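Local coordinates for protein endoglucanase (Ruminococcus champanellensis, PDB 6WQV) that probably hydrolyses cellulose and related plant cell-wall polysaccharides within the chain, as a broad-specificity family 5 glycoside hydrolase that holds a cellotriose in this crystal, at residues T15-L20 against G281-I286; S134-L139 against N186-T191. All coordinates share one frame; numbering follows the deposited sequence. Where two conformers were deposited one is given.

Interaction 1 (T15-L20 against G281-I286); sequences TASQLL and GIPVII
Pro283 is the bump in this contact: its ring projects from the chain just ahead of strand 284-289, and its CB-CG edge enters a shallow hollow on helix 16-22 formed by Ala16 CB, Ser17 OG and Leu20 CD1. Ala16 CB abuts the edge of the ring, 3.9 Å from Pro283 CG. Ser17 OG stands off one side of the ring, above its plane near the CG corner, 4.1 Å from Pro283 CG, a loose touch at the exposed margin. One turn further on, Leu20 crosses the proline at about a right angle and lays CD1 3.8 Å from Pro283 CB. Its chain leaves the helix with CG anti to the carbonyl carbon (chi1 -70°), and the fork at CG divides the work: CD1 goes to the proline, CD2 to Ile285, meeting Ile285 CD1 at 3.9 Å. Ile285 reaches out with CG1 anti to its backbone N (chi1 -171°), so the tip of the longer branch does the touching. The setting is the TIM barrel of the GH5 fold, where strand 284-289 is the seventh of eight parallel strands and the short helix 16-22, ahead of the first strand, lies across the barrel's N-terminal end. Ile237 of the neighbouring strand 236-241 touches both Ala16 and Ile285 and extends the apolar patch. No hydrogen bond joins the two segments. The helix start is secured by a capping box, in which Gln18 N donates to Thr15 OG1 (3.1 Å) and Thr15 N to Gln18 OE1 (2.9 Å).

Interaction 2 (S134-L139 against N186-T191); sequences SVNARL and NSYNQT
Helices 129-149 and 179-197 run side by side in nearly the same direction, their local axes 9.6 Å apart and crossing at -24°. The polar part centres on the Asn136 amide. Its ND2 donates to Ser187 OG (3.0 Å, 157° at the hydrogen), with the serine oxygen close to the amide plane, while OD1 is hydrogen-bonded to Thr191 OG1 at 2.7 Å. Asn136 OD1 also links this group to the aromatic one, lying at the ring edge 3.3 Å from Tyr188 CD1, the amide plane turned 85° from the ring. The aromatic part is built on Tyr188. Val135 CG1, anti to its backbone N, sits over one face of the Tyr188 ring, offset toward its rim, 3.5 Å from the ring centroid, in a CH-pi contact. Leu139, crossing the tyrosine at about a right angle, puts CD1 3.6 Å from Tyr188 CB. The hydroxyl lies beside Val135 CB and hydrogen-bonds to Ile126 O. An alanine in place of Tyr188 would probably cost Val135 and Leu139 the ring they pack on and lose the hydrogen bond to Ile126 O. Gripped at both ends by Ser187 and Thr191, the amide has its rotation fixed and probably favours this one register of the two outer barrel helices.

Overall arrangement
Both contacts belong to one TIM barrel but lie in different layers of it. Interaction 1 joins the short helix 16-22, near the start of the chain, to strand 284-289, the seventh of the barrel, at the end away from the bound sugar. Interaction 2 pairs helices 129-149 and 179-197, which follow the third and fourth strands in the outer helical layer. Along the sequence, both helices of interaction 2 fall between the two segments of interaction 1. The centres are 23 Å apart and the nearest atoms about 10 Å, without touching. Interaction 1 therefore ties the start of the chain to a late strand, at the barrel's N-terminal end, and interaction 2 joins successive helices of its wall.

Interaction 1 (T15-L20 against G281-I286)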
loop_
_atom_site.group_PDB
_atom_site.type_symbol
_atom_site.label_atom_id
_atom_site.label_comp_id
_atom_site.label_asym_id
_atom_site.label_seq_id
_atom_site.Cartn_x
_atom_site.Cartn_y
_atom_site.Cartn_z
ATOM N N THR A 15 -3.447 -10.437 -17.207
ATOM C CA THR A 15 -4.460 -9.564 -16.639
ATOM C C THR A 15 -4.226 -9.373 -15.140
ATOM O O THR A 15 -3.483 -10.119 -14.486
ATOM C CB THR A 15 -5.855 -10.155 -16.814
ATOM O OG1 THR A 15 -5.975 -11.321 -15.988
ATOM C CG2 THR A 15 -6.118 -10.521 -18.247
ATOM N N ALA A 16 -4.904 -8.371 -14.581
ATOM C CA ALA A 16 -4.787 -8.128 -13.146
ATOM C C ALA A 16 -5.227 -9.347 -12.348
ATOM O O ALA A 16 -4.591 -9.705 -11.352
ATOM C CB ALA A 16 -5.625 -6.910 -12.758
ATOM N N SER A 17 -6.317 -9.991 -12.760
ATOM C CA SER A 17 -6.760 -11.186 -12.054
ATOM C C SER A 17 -5.694 -12.272 -12.099
ATOM O O SER A 17 -5.441 -12.947 -11.093
ATOM C CB SER A 17 -8.062 -11.707 -12.657
ATOM O OG SER A 17 -9.127 -10.808 -12.408
ATOM N N GLN A 18 -5.075 -12.474 -13.266
ATOM C CA GLN A 18 -4.035 -13.491 -13.384
ATOM C C GLN A 18 -2.839 -13.175 -12.497
ATOM O O GLN A 18 -2.275 -14.075 -11.862
ATOM C CB GLN A 18 -3.598 -13.628 -14.844
ATOM C CG GLN A 18 -4.614 -14.342 -15.724
ATOM C CD GLN A 18 -4.314 -14.237 -17.214
ATOM O OE1 GLN A 18 -3.697 -13.277 -17.675
ATOM N NE2 GLN A 18 -4.758 -15.233 -17.970
ATOM N N LEU A 19 -2.432 -11.904 -12.437
ATOM C CA LEU A 19 -1.315 -11.526 -11.586
ATOM C C LEU A 19 -1.662 -11.745 -10.121
ATOM O O LEU A 19 -0.859 -12.304 -9.362
ATOM C CB LEU A 19 -0.944 -10.070 -11.860
ATOM C CG LEU A 19 0.296 -9.510 -11.182
ATOM C CD1 LEU A 19 0.704 -8.175 -11.786
ATOM C CD2 LEU A 19 0.051 -9.332 -9.694
ATOM N N LEU A 20 -2.864 -11.339 -9.710
ATOM C CA LEU A 20 -3.271 -11.532 -8.323
ATOM C C LEU A 20 -3.307 -13.008 -7.949
ATOM O O LEU A 20 -3.079 -13.355 -6.781
ATOM C CB LEU A 20 -4.625 -10.860 -8.070
ATOM C CG LEU A 20 -4.577 -9.331 -8.086
ATOM C CD1 LEU A 20 -5.999 -8.767 -8.205
ATOM C CD2 LEU A 20 -3.869 -8.756 -6.874
ATOM N N GLY A 281 -16.361 -7.739 -11.149
ATOM C CA GLY A 281 -15.306 -7.744 -12.137
ATOM C C GLY A 281 -14.313 -6.617 -12.001
ATOM O O GLY A 281 -13.659 -6.258 -12.984
ATOM N N ILE A 282 -14.197 -6.024 -10.821
ATOM C CA ILE A 282 -13.123 -5.076 -10.543
ATOM C C ILE A 282 -12.147 -5.762 -9.597
ATOM O O ILE A 282 -12.482 -6.004 -8.425
ATOM C CB ILE A 282 -13.646 -3.770 -9.935
ATOM C CG1 ILE A 282 -14.631 -3.076 -10.864
ATOM C CG2 ILE A 282 -12.476 -2.832 -9.651
ATOM C CD1 ILE A 282 -15.170 -1.784 -10.287
ATOM N N PRO A 283 -10.935 -6.086 -10.035
ATOM C CA PRO A 283 -9.981 -6.719 -9.122
ATOM C C PRO A 283 -9.694 -5.837 -7.916
ATOM O O PRO A 283 -9.656 -4.607 -8.009
ATOM C CB PRO A 283 -8.728 -6.904 -9.987
ATOM C CG PRO A 283 -9.221 -6.891 -11.381
ATOM C CD PRO A 283 -10.402 -5.963 -11.402
ATOM N N VAL A 284 -9.478 -6.481 -6.773
ATOM C CA VAL A 284 -9.235 -5.771 -5.525
ATOM C C VAL A 284 -8.232 -6.544 -4.681
ATOM O O VAL A 284 -8.204 -7.781 -4.682
ATOM C CB VAL A 284 -10.553 -5.500 -4.748
ATOM C CG1 VAL A 284 -11.251 -6.817 -4.399
ATOM C CG2 VAL A 284 -10.292 -4.653 -3.513
ATOM N N ILE A 285 -7.401 -5.800 -3.960
ATOM C CA ILE A 285 -6.395 -6.350 -3.060
ATOM C C ILE A 285 -6.492 -5.591 -1.745
ATOM O O ILE A 285 -6.830 -4.404 -1.723
ATOM C CB ILE A 285 -4.977 -6.237 -3.665
ATOM C CG1 ILE A 285 -3.961 -7.013 -2.828
ATOM C CG2 ILE A 285 -4.559 -4.763 -3.797
ATOM C CD1 ILE A 285 -2.642 -7.242 -3.538
ATOM N N ILE A 286 -6.231 -6.287 -0.639
ATOM C CA ILE A 286 -6.107 -5.637 0.670
ATOM C C ILE A 286 -4.627 -5.310 0.834
ATOM O O ILE A 286 -3.813 -6.140 1.251
ATOM C CB ILE A 286 -6.682 -6.485 1.805
ATOM C CG1 ILE A 286 -8.201 -6.586 1.640
ATOM C CG2 ILE A 286 -6.321 -5.873 3.162
ATOM C CD1 ILE A 286 -8.858 -7.658 2.468
#

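Interaction 2 (S134-L139 against N186-T191)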
loop_
_atom_site.group_PDB
_atom_site.type_symbol
_atom_site.label_atom_id
_atom_site.label_comp_id
_atom_site.label_asym_id
_atom_site.label_seq_id
_atom_site.Cartn_x
_atom_site.Cartn_y
_atom_site.Cartn_z
ATOM N N SER A 134 -3.519 22.008 -9.605
ATOM C CA SER A 134 -2.148 21.973 -9.102
ATOM C C SER A 134 -1.737 20.553 -8.749
ATOM O O SER A 134 -0.624 20.115 -9.071
ATOM C CB SER A 134 -2.052 22.876 -7.872
ATOM O OG SER A 134 -0.780 22.814 -7.248
ATOM N N VAL A 135 -2.628 19.811 -8.094
ATOM C CA VAL A 135 -2.295 18.454 -7.678
ATOM C C VAL A 135 -2.137 17.545 -8.886
ATOM O O VAL A 135 -1.207 16.730 -8.950
ATOM C CB VAL A 135 -3.354 17.933 -6.691
ATOM C CG1 VAL A 135 -3.103 16.473 -6.380
ATOM C CG2 VAL A 135 -3.347 18.766 -5.420
ATOM N N ASN A 136 -3.038 17.659 -9.866
ATOM C CA ASN A 136 -2.907 16.837 -11.064
ATOM C C ASN A 136 -1.586 17.111 -11.772
ATOM O O ASN A 136 -0.939 16.180 -12.271
ATOM C CB ASN A 136 -4.097 17.061 -11.999
ATOM C CG ASN A 136 -5.252 16.128 -11.704
ATOM O OD1 ASN A 136 -5.058 14.962 -11.363
ATOM N ND2 ASN A 136 -6.468 16.636 -11.847
ATOM N N ALA A 137 -1.159 18.375 -11.819
ATOM C CA ALA A 137 0.124 18.696 -12.442
ATOM C C ALA A 137 1.287 18.060 -11.685
ATOM O O ALA A 137 2.217 17.520 -12.298
ATOM C CB ALA A 137 0.307 20.211 -12.521
ATOM N N ARG A 138 1.258 18.115 -10.349
ATOM C CA ARG A 138 2.340 17.535 -9.561
ATOM C C ARG A 138 2.330 16.019 -9.654
ATOM O O ARG A 138 3.389 15.390 -9.791
ATOM C CB ARG A 138 2.219 17.999 -8.110
ATOM C CG ARG A 138 3.288 17.444 -7.190
ATOM C CD ARG A 138 3.433 18.257 -5.923
ATOM N NE ARG A 138 4.398 17.639 -5.011
ATOM C CZ ARG A 138 4.981 18.266 -3.999
ATOM N NH1 ARG A 138 4.708 19.536 -3.752
ATOM N NH2 ARG A 138 5.848 17.617 -3.224
ATOM N N LEU A 139 1.146 15.409 -9.608
ATOM C CA LEU A 139 1.046 13.965 -9.787
ATOM C C LEU A 139 1.662 13.535 -11.105
ATOM O O LEU A 139 2.394 12.543 -11.173
ATOM C CB LEU A 139 -0.423 13.556 -9.769
ATOM C CG LEU A 139 -1.053 13.233 -8.423
ATOM C CD1 LEU A 139 -2.547 13.077 -8.609
ATOM C CD2 LEU A 139 -0.432 11.974 -7.849
ATOM N N ASN A 186 -11.166 10.705 -8.077
ATOM C CA ASN A 186 -11.297 10.011 -9.355
ATOM C C ASN A 186 -10.434 10.673 -10.429
ATOM O O ASN A 186 -9.855 9.989 -11.278
ATOM C CB ASN A 186 -12.755 9.948 -9.801
ATOM C CG ASN A 186 -13.606 9.074 -8.903
ATOM O OD1 ASN A 186 -13.122 8.099 -8.320
ATOM N ND2 ASN A 186 -14.882 9.417 -8.787
ATOM N N SER A 187 -10.365 12.009 -10.426
ATOM C CA SER A 187 -9.499 12.712 -11.367
ATOM C C SER A 187 -8.032 12.369 -11.131
ATOM O O SER A 187 -7.276 12.147 -12.084
ATOM C CB SER A 187 -9.715 14.221 -11.233
ATOM O OG SER A 187 -8.877 14.953 -12.109
ATOM N N TYR A 188 -7.614 12.336 -9.863
ATOM C CA TYR A 188 -6.220 12.033 -9.549
ATOM C C TYR A 188 -5.846 10.622 -9.997
ATOM O O TYR A 188 -4.762 10.411 -10.557
ATOM C CB TYR A 188 -5.975 12.196 -8.047
ATOM C CG TYR A 188 -6.115 13.606 -7.486
ATOM C CD1 TYR A 188 -6.153 14.726 -8.312
ATOM C CD2 TYR A 188 -6.206 13.812 -6.113
ATOM C CE1 TYR A 188 -6.278 16.014 -7.779
ATOM C CE2 TYR A 188 -6.321 15.094 -5.574
ATOM C CZ TYR A 188 -6.358 16.187 -6.412
ATOM O OH TYR A 188 -6.486 17.461 -5.904
ATOM N N ASN A 189 -6.722 9.640 -9.754
ATOM C CA ASN A 189 -6.430 8.285 -10.215
ATOM C C ASN A 189 -6.358 8.231 -11.738
ATOM O O ASN A 189 -5.511 7.523 -12.303
ATOM C CB ASN A 189 -7.474 7.294 -9.698
ATOM C CG ASN A 189 -7.217 6.860 -8.275
ATOM O OD1 ASN A 189 -6.070 6.810 -7.832
ATOM N ND2 ASN A 189 -8.283 6.540 -7.553
ATOM N N GLN A 190 -7.249 8.962 -12.423
ATOM C CA GLN A 190 -7.227 8.983 -13.883
ATOM C C GLN A 190 -5.927 9.590 -14.397
ATOM O O GLN A 190 -5.319 9.076 -15.347
ATOM C CB GLN A 190 -8.430 9.760 -14.418
ATOM C CG GLN A 190 -8.519 9.751 -15.928
ATOM C CD GLN A 190 -8.819 8.368 -16.479
ATOM O OE1 GLN A 190 -9.937 7.867 -16.354
ATOM N NE2 GLN A 190 -7.811 7.738 -17.081
ATOM N N THR A 191 -5.471 10.677 -13.774
ATOM C CA THR A 191 -4.203 11.279 -14.175
ATOM C C THR A 191 -3.057 10.294 -14.011
ATOM O O THR A 191 -2.202 10.164 -14.893
ATOM C CB THR A 191 -3.948 12.535 -13.344
ATOM O OG1 THR A 191 -4.960 13.502 -13.649
ATOM C CG2 THR A 191 -2.583 13.119 -13.643
#